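Local atomic coordinates of nitroreductase family protein (Sphingopyxis sp., PDB entry 7DP1), a protein that probably reduces the nitro groups of dinitroaniline herbicides, drawing electrons from NADPH through a bound flavin mononucleotide. Residues Arg18-Ala23 with Ser172-Cys177; Phe132-Met137 with Gly200-His205. The protein carries 1 engineered substitution. All blocks are in the same frame, centred on the assembly; numbering follows the deposited sequence.

Contact 1 of 2, residues Arg18-Ala23 with Ser172-Cys177; sequences RRSVRA and SCPQEC. With FMN (flavin mononucleotide), chain C.
The FMN pocket is lined here by two chain segments that meet at V21 and S172. V21 N donates to S172 O at 3.0 Å in a nearly straight bond (167° at the hydrogen), although the donor stands above the plane of the carbonyl. This bond sets 18-23 against strand 171-175, with C173 CB packed on V21 O. From there the two segments divide the cofactor between them. The loop takes the phosphate: S20 N reaches FMN O1P at 2.6 Å, and S20 OG donates to FMN O3P at 2.8 Å. R18 NH1 and NH2 both lie 3.0 Å from FMN O3P, so the guanidinium meets that oxygen with its edge and three residue atoms grip it. Water 1 joins R18 NH1 to R19 O and S172 OG, and R18 NH2 also bonds R43 O of the second subunit. R22 serves the pyrimidine end instead. Its chain is straight from CG to NE (chi3 180°), which carries NE to within 2.8 Å of FMN O2, while NH2 approaches FMN N1 at 173°. A positive group there would probably stabilise negative charge on the reduced flavin. Segment 172-177 adds P174 CG over the isoalloxazine, 3.4 Å from FMN C9, and, just past P174 and Q175, E176 N gives its hydrogen to FMN N5 at 2.7 Å and C177 N bonds FMN O4. A basic side chain at N1/O2, here R22, and a main-chain NH at N5 are characteristic of flavin binding in the nitroreductase fold.

Contact 2 of 2, residues Phe132-Met137 with Gly200-His205; sequences FGAPVM and GLAIGH
The flat group at the centre is the I203-G204 peptide: A134 CB sits over one face of it, 3.4 Å from I203 O, and V136 CB lies on the other side of its plane. P135 CD comes on the same oxygen from closer to that plane, at 3.3 Å. The setting is the antiparallel sheet of the nitroreductase core, where the start of strand 136-143 runs antiparallel to 195-204. V136 and I203 form a hydrogen-bonded pair: I203 N donates to V136 O at 2.9 Å, whereas the return bond from V136 N to I203 O is weak, at 3.3 Å. A CB on G204 would collide with P135 CD, so the glycine lets the proline ring lie against the strand. An alanine in place of P135 would probably open a gap beside I203 O and G204 CA, where CG and CD now pack, and let the backbone ahead of the strand turn more freely. V136 CG1 meets I203 CB on one face of the sheet, where I203 also touches L165 of helix 148-167. M137 and A202, a non-hydrogen-bonded pair, share the other face with A134. Bends at chi2 (68°) and chi3 (58°) fold the M137 chain back, bringing SD to 3.5 Å from L201 O and CE to 3.6 Å from A202 CB.

From the N terminus, the chain leaves helix 11-17 and runs through 18-23, the first half of contact 1. It then passes several helices and strand 54-59 before 132-137 opens contact 2. Segment 172-177 closes the first loop, 149 residues on, and 200-205 closes the second after a 63-residue separation, so the loops cross. The two contacts also touch in space: strands 171-175 and 195-204 are sheet neighbours, with probable hydrogen bonds from A202 N to C173 O (2.8 Å) and from G200 N to Q175 O (2.7 Å). Contact 2 ties inner strands 136-143 and 195-204 together; 195-204 in turn carries 171-175, an outer strand of the chain's sheet, where contact 1 attaches the loop after helix 11-17 and FMN.

Contact 1 of 2, residues Arg18-Ala23 with Ser172-Cys177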
loop_
_atom_site.group_PDB
_atom_site.type_symbol
_atom_site.label_atom_id
_atom_site.label_comp_id
_atom_site.label_asym_id
_atom_site.label_seq_id
_atom_site.Cartn_x
_atom_site.Cartn_y
_atom_site.Cartn_z
ATOM N N ARG A 18 -1.923 7.735 13.405
ATOM C CA ARG A 18 -1.313 6.413 13.230
ATOM C C ARG A 18 0.208 6.504 13.309
ATOM O O ARG A 18 0.827 7.290 12.604
ATOM C CB ARG A 18 -1.722 5.764 11.900
ATOM C CG ARG A 18 -1.137 4.331 11.735
ATOM C CD ARG A 18 -0.595 4.023 10.333
ATOM N NE ARG A 18 0.408 5.002 9.914
ATOM C CZ ARG A 18 1.690 4.974 10.258
ATOM N NH1 ARG A 18 2.142 4.012 11.055
ATOM N NH2 ARG A 18 2.518 5.935 9.824
ATOM N N ARG A 19 0.811 5.698 14.172
ATOM C CA ARG A 19 2.263 5.599 14.204
ATOM C C ARG A 19 2.690 4.150 14.408
ATOM O O ARG A 19 1.889 3.294 14.788
ATOM C CB ARG A 19 2.853 6.484 15.301
ATOM C CG ARG A 19 2.624 6.006 16.718
ATOM C CD ARG A 19 3.243 6.991 17.740
ATOM N NE ARG A 19 4.701 7.051 17.637
ATOM C CZ ARG A 19 5.456 8.138 17.815
ATOM N NH1 ARG A 19 4.924 9.309 18.168
ATOM N NH2 ARG A 19 6.774 8.037 17.684
ATOM N N SER A 20 3.953 3.867 14.133
ATOM C CA SER A 20 4.454 2.539 14.408
ATOM C C SER A 20 4.702 2.423 15.912
ATOM O O SER A 20 5.715 2.883 16.410
ATOM C CB SER A 20 5.716 2.272 13.596
ATOM O OG SER A 20 5.370 2.184 12.215
ATOM N N VAL A 21 3.778 1.779 16.616
ATOM C CA VAL A 21 3.836 1.659 18.072
ATOM C C VAL A 21 4.734 0.511 18.531
ATOM O O VAL A 21 4.558 -0.638 18.114
ATOM C CB VAL A 21 2.410 1.476 18.640
ATOM C CG1 VAL A 21 2.440 1.049 20.073
ATOM C CG2 VAL A 21 1.617 2.771 18.465
ATOM N N ARG A 22 5.700 0.820 19.389
ATOM C CA ARG A 22 6.649 -0.199 19.845
ATOM C C ARG A 22 6.597 -0.380 21.358
ATOM O O ARG A 22 7.605 -0.701 21.999
ATOM C CB ARG A 22 8.069 0.152 19.377
ATOM C CG ARG A 22 8.152 0.231 17.857
ATOM C CD ARG A 22 9.487 0.721 17.322
ATOM N NE ARG A 22 9.468 0.759 15.854
ATOM C CZ ARG A 22 9.295 1.864 15.134
ATOM N NH1 ARG A 22 9.135 3.034 15.740
ATOM N NH2 ARG A 22 9.279 1.801 13.803
ATOM N N ALA A 23 5.413 -0.155 21.922
ATOM C CA ALA A 23 5.133 -0.493 23.311
ATOM C C ALA A 23 3.635 -0.616 23.546
ATOM O O ALA A 23 2.904 0.388 23.512
ATOM C CB ALA A 23 5.721 0.533 24.249
ATOM N N SER A 172 -0.822 -0.341 16.043
ATOM C CA SER A 172 -0.057 -1.389 15.400
ATOM C C SER A 172 1.367 -0.999 15.054
ATOM O O SER A 172 1.756 0.168 15.119
ATOM C CB SER A 172 -0.789 -1.863 14.150
ATOM O OG SER A 172 -0.686 -0.905 13.114
ATOM N N CYS A 173 2.145 -2.013 14.704
ATOM C CA CYS A 173 3.476 -1.830 14.170
ATOM C C CYS A 173 3.638 -2.762 12.991
ATOM O O CYS A 173 3.667 -3.973 13.177
ATOM C CB CYS A 173 4.545 -2.136 15.232
ATOM S SG CYS A 173 6.210 -1.590 14.704
ATOM N N PRO A 174 3.725 -2.216 11.768
ATOM C CA PRO A 174 4.089 -3.080 10.642
ATOM C C PRO A 174 5.523 -3.562 10.846
ATOM O O PRO A 174 6.348 -2.802 11.344
ATOM C CB PRO A 174 3.953 -2.160 9.429
ATOM C CG PRO A 174 4.087 -0.774 9.992
ATOM C CD PRO A 174 3.549 -0.805 11.365
ATOM N N GLN A 175 5.803 -4.823 10.537
ATOM C CA GLN A 175 7.127 -5.396 10.817
ATOM C C GLN A 175 7.649 -6.278 9.698
ATOM O O GLN A 175 7.176 -7.394 9.528
ATOM C CB GLN A 175 7.100 -6.241 12.081
ATOM C CG GLN A 175 6.878 -5.511 13.374
ATOM C CD GLN A 175 7.090 -6.449 14.545
ATOM O OE1 GLN A 175 6.226 -7.267 14.856
ATOM N NE2 GLN A 175 8.258 -6.360 15.181
ATOM N N GLU A 176 8.661 -5.809 8.978
ATOM C CA GLU A 176 9.286 -6.638 7.953
ATOM C C GLU A 176 10.325 -7.574 8.545
ATOM O O GLU A 176 10.861 -8.444 7.852
ATOM C CB GLU A 176 9.937 -5.766 6.893
ATOM C CG GLU A 176 9.130 -5.652 5.644
ATOM C CD GLU A 176 9.416 -4.357 4.903
ATOM O OE1 GLU A 176 10.354 -3.626 5.300
ATOM O OE2 GLU A 176 8.693 -4.082 3.928
ATOM N N CYS A 177 10.632 -7.384 9.823
ATOM C CA CYS A 177 11.677 -8.183 10.463
ATOM C C CYS A 177 11.388 -9.691 10.388
ATOM O O CYS A 177 12.307 -10.507 10.333
ATOM C CB CYS A 177 11.842 -7.753 11.924
ATOM S SG CYS A 177 10.328 -7.924 12.901
HETATM N N1 FMN C . 9.436 -0.843 12.268
HETATM C C2 FMN C . 10.221 -1.632 13.084
HETATM O O2 FMN C . 10.635 -1.199 14.153
HETATM N N3 FMN C . 10.556 -2.914 12.714
HETATM C C4 FMN C . 10.111 -3.436 11.523
HETATM O O4 FMN C . 10.413 -4.604 11.217
HETATM C C4A FMN C . 9.329 -2.633 10.693
HETATM N N5 FMN C . 8.872 -3.116 9.487
HETATM C C5A FMN C . 8.078 -2.341 8.665
HETATM C C6 FMN C . 7.628 -2.878 7.461
HETATM C C7 FMN C . 6.837 -2.120 6.620
HETATM C C7M FMN C . 6.330 -2.677 5.325
HETATM C C8 FMN C . 6.491 -0.825 6.977
HETATM C C8M FMN C . 5.611 -0.058 6.033
HETATM C C9 FMN C . 6.940 -0.278 8.181
HETATM C C9A FMN C . 7.744 -1.037 9.034
HETATM N N10 FMN C . 8.216 -0.542 10.240
HETATM C C10 FMN C . 9.002 -1.334 11.063
HETATM C "C1'" FMN C . 7.866 0.836 10.704
HETATM C "C2'" FMN C . 8.638 1.964 10.025
HETATM O "O2'" FMN C . 9.910 2.080 10.609
HETATM C "C3'" FMN C . 7.862 3.259 10.244
HETATM O "O3'" FMN C . 6.698 3.173 9.449
HETATM C "C4'" FMN C . 8.617 4.519 9.830
HETATM O "O4'" FMN C . 9.767 4.770 10.617
HETATM C "C5'" FMN C . 7.682 5.691 10.010
HETATM O "O5'" FMN C . 7.330 5.749 11.370
HETATM P P FMN C . 5.760 5.809 11.713
HETATM O O1P FMN C . 5.585 5.616 13.193
HETATM O O2P FMN C . 5.209 7.153 11.269
HETATM O O3P FMN C . 5.055 4.710 10.940
HETATM O O HOH W 1 0.761 1.625 12.412
HETATM O O HOH W 2 -0.707 2.789 15.256
#

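Contact 2 of 2, residues Phe132-Met137 with Gly200-His205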
loop_
_atom_site.group_PDB
_atom_site.type_symbol
_atom_site.label_atom_id
_atom_site.label_comp_id
_atom_site.label_asym_id
_atom_site.label_seq_id
_atom_site.Cartn_x
_atom_site.Cartn_y
_atom_site.Cartn_z
ATOM N N PHE A 132 6.970 -6.379 20.134
ATOM C CA PHE A 132 7.035 -5.290 21.102
ATOM C C PHE A 132 5.988 -5.477 22.183
ATOM O O PHE A 132 5.485 -4.496 22.724
ATOM C CB PHE A 132 6.849 -3.928 20.422
ATOM C CG PHE A 132 7.868 -3.634 19.359
ATOM C CD1 PHE A 132 9.209 -3.523 19.680
ATOM C CD2 PHE A 132 7.486 -3.477 18.039
ATOM C CE1 PHE A 132 10.153 -3.243 18.707
ATOM C CE2 PHE A 132 8.427 -3.209 17.058
ATOM C CZ PHE A 132 9.764 -3.092 17.392
ATOM N N GLY A 133 5.625 -6.731 22.454
ATOM C CA GLY A 133 4.687 -7.034 23.516
ATOM C C GLY A 133 3.226 -6.999 23.118
ATOM O O GLY A 133 2.341 -7.077 23.968
ATOM N N ALA A 134 2.967 -6.861 21.829
ATOM C CA ALA A 134 1.602 -6.905 21.329
ATOM C C ALA A 134 1.013 -8.303 21.520
ATOM O O ALA A 134 1.709 -9.307 21.340
ATOM C CB ALA A 134 1.556 -6.503 19.883
ATOM N N PRO A 135 -0.272 -8.368 21.894
ATOM C CA PRO A 135 -0.977 -9.635 22.145
ATOM C C PRO A 135 -1.372 -10.381 20.873
ATOM O O PRO A 135 -1.619 -11.583 20.927
ATOM C CB PRO A 135 -2.221 -9.192 22.917
ATOM C CG PRO A 135 -2.477 -7.815 22.417
ATOM C CD PRO A 135 -1.116 -7.202 22.196
ATOM N N VAL A 136 -1.420 -9.671 19.755
ATOM C CA VAL A 136 -1.880 -10.220 18.481
ATOM C C VAL A 136 -0.856 -9.938 17.395
ATOM O O VAL A 136 -0.268 -8.859 17.367
ATOM C CB VAL A 136 -3.258 -9.611 18.071
ATOM C CG1 VAL A 136 -3.583 -9.906 16.612
ATOM C CG2 VAL A 136 -4.383 -10.107 19.011
ATOM N N MET A 137 -0.606 -10.907 16.523
ATOM C CA MET A 137 0.295 -10.675 15.394
ATOM C C MET A 137 -0.344 -11.158 14.094
ATOM O O MET A 137 -0.764 -12.315 13.994
ATOM C CB MET A 137 1.646 -11.376 15.608
ATOM C CG MET A 137 2.569 -11.329 14.387
ATOM S SD MET A 137 3.178 -9.648 14.032
ATOM C CE MET A 137 3.967 -9.304 15.616
ATOM N N GLY A 200 4.933 -8.789 8.995
ATOM C CA GLY A 200 4.042 -8.961 10.130
ATOM C C GLY A 200 3.393 -7.624 10.429
ATOM O O GLY A 200 3.836 -6.590 9.908
ATOM N N LEU A 201 2.318 -7.645 11.214
ATOM C CA LEU A 201 1.728 -6.421 11.767
ATOM C C LEU A 201 1.416 -6.691 13.242
ATOM O O LEU A 201 0.509 -7.460 13.568
ATOM C CB LEU A 201 0.468 -5.996 10.995
ATOM C CG LEU A 201 -0.292 -4.731 11.453
ATOM C CD1 LEU A 201 0.445 -3.419 11.062
ATOM C CD2 LEU A 201 -1.765 -4.711 10.963
ATOM N N ALA A 202 2.222 -6.141 14.139
ATOM C CA ALA A 202 1.940 -6.300 15.560
ATOM C C ALA A 202 0.693 -5.493 15.875
ATOM O O ALA A 202 0.581 -4.355 15.431
ATOM C CB ALA A 202 3.111 -5.849 16.389
ATOM N N ILE A 203 -0.234 -6.063 16.644
ATOM C CA ILE A 203 -1.505 -5.400 16.957
ATOM C C ILE A 203 -1.836 -5.402 18.442
ATOM O O ILE A 203 -1.734 -6.443 19.096
ATOM C CB ILE A 203 -2.683 -6.067 16.206
ATOM C CG1 ILE A 203 -2.573 -5.825 14.705
ATOM C CG2 ILE A 203 -4.014 -5.491 16.657
ATOM C CD1 ILE A 203 -3.671 -6.496 13.909
ATOM N N GLY A 204 -2.269 -4.251 18.965
ATOM C CA GLY A 204 -2.658 -4.161 20.364
ATOM C C GLY A 204 -3.022 -2.760 20.808
ATOM O O GLY A 204 -3.198 -1.853 19.974
ATOM N N HIS A 205 -3.146 -2.592 22.124
ATOM C CA HIS A 205 -3.458 -1.313 22.728
ATOM C C HIS A 205 -2.154 -0.595 23.055
ATOM O O HIS A 205 -1.299 -1.146 23.755
ATOM C CB HIS A 205 -4.293 -1.510 23.998
ATOM C CG HIS A 205 -5.653 -2.091 23.753
ATOM N ND1 HIS A 205 -6.776 -1.315 23.560
ATOM C CD2 HIS A 205 -6.069 -3.380 23.668
ATOM C CE1 HIS A 205 -7.826 -2.098 23.382
ATOM N NE2 HIS A 205 -7.424 -3.354 23.438
#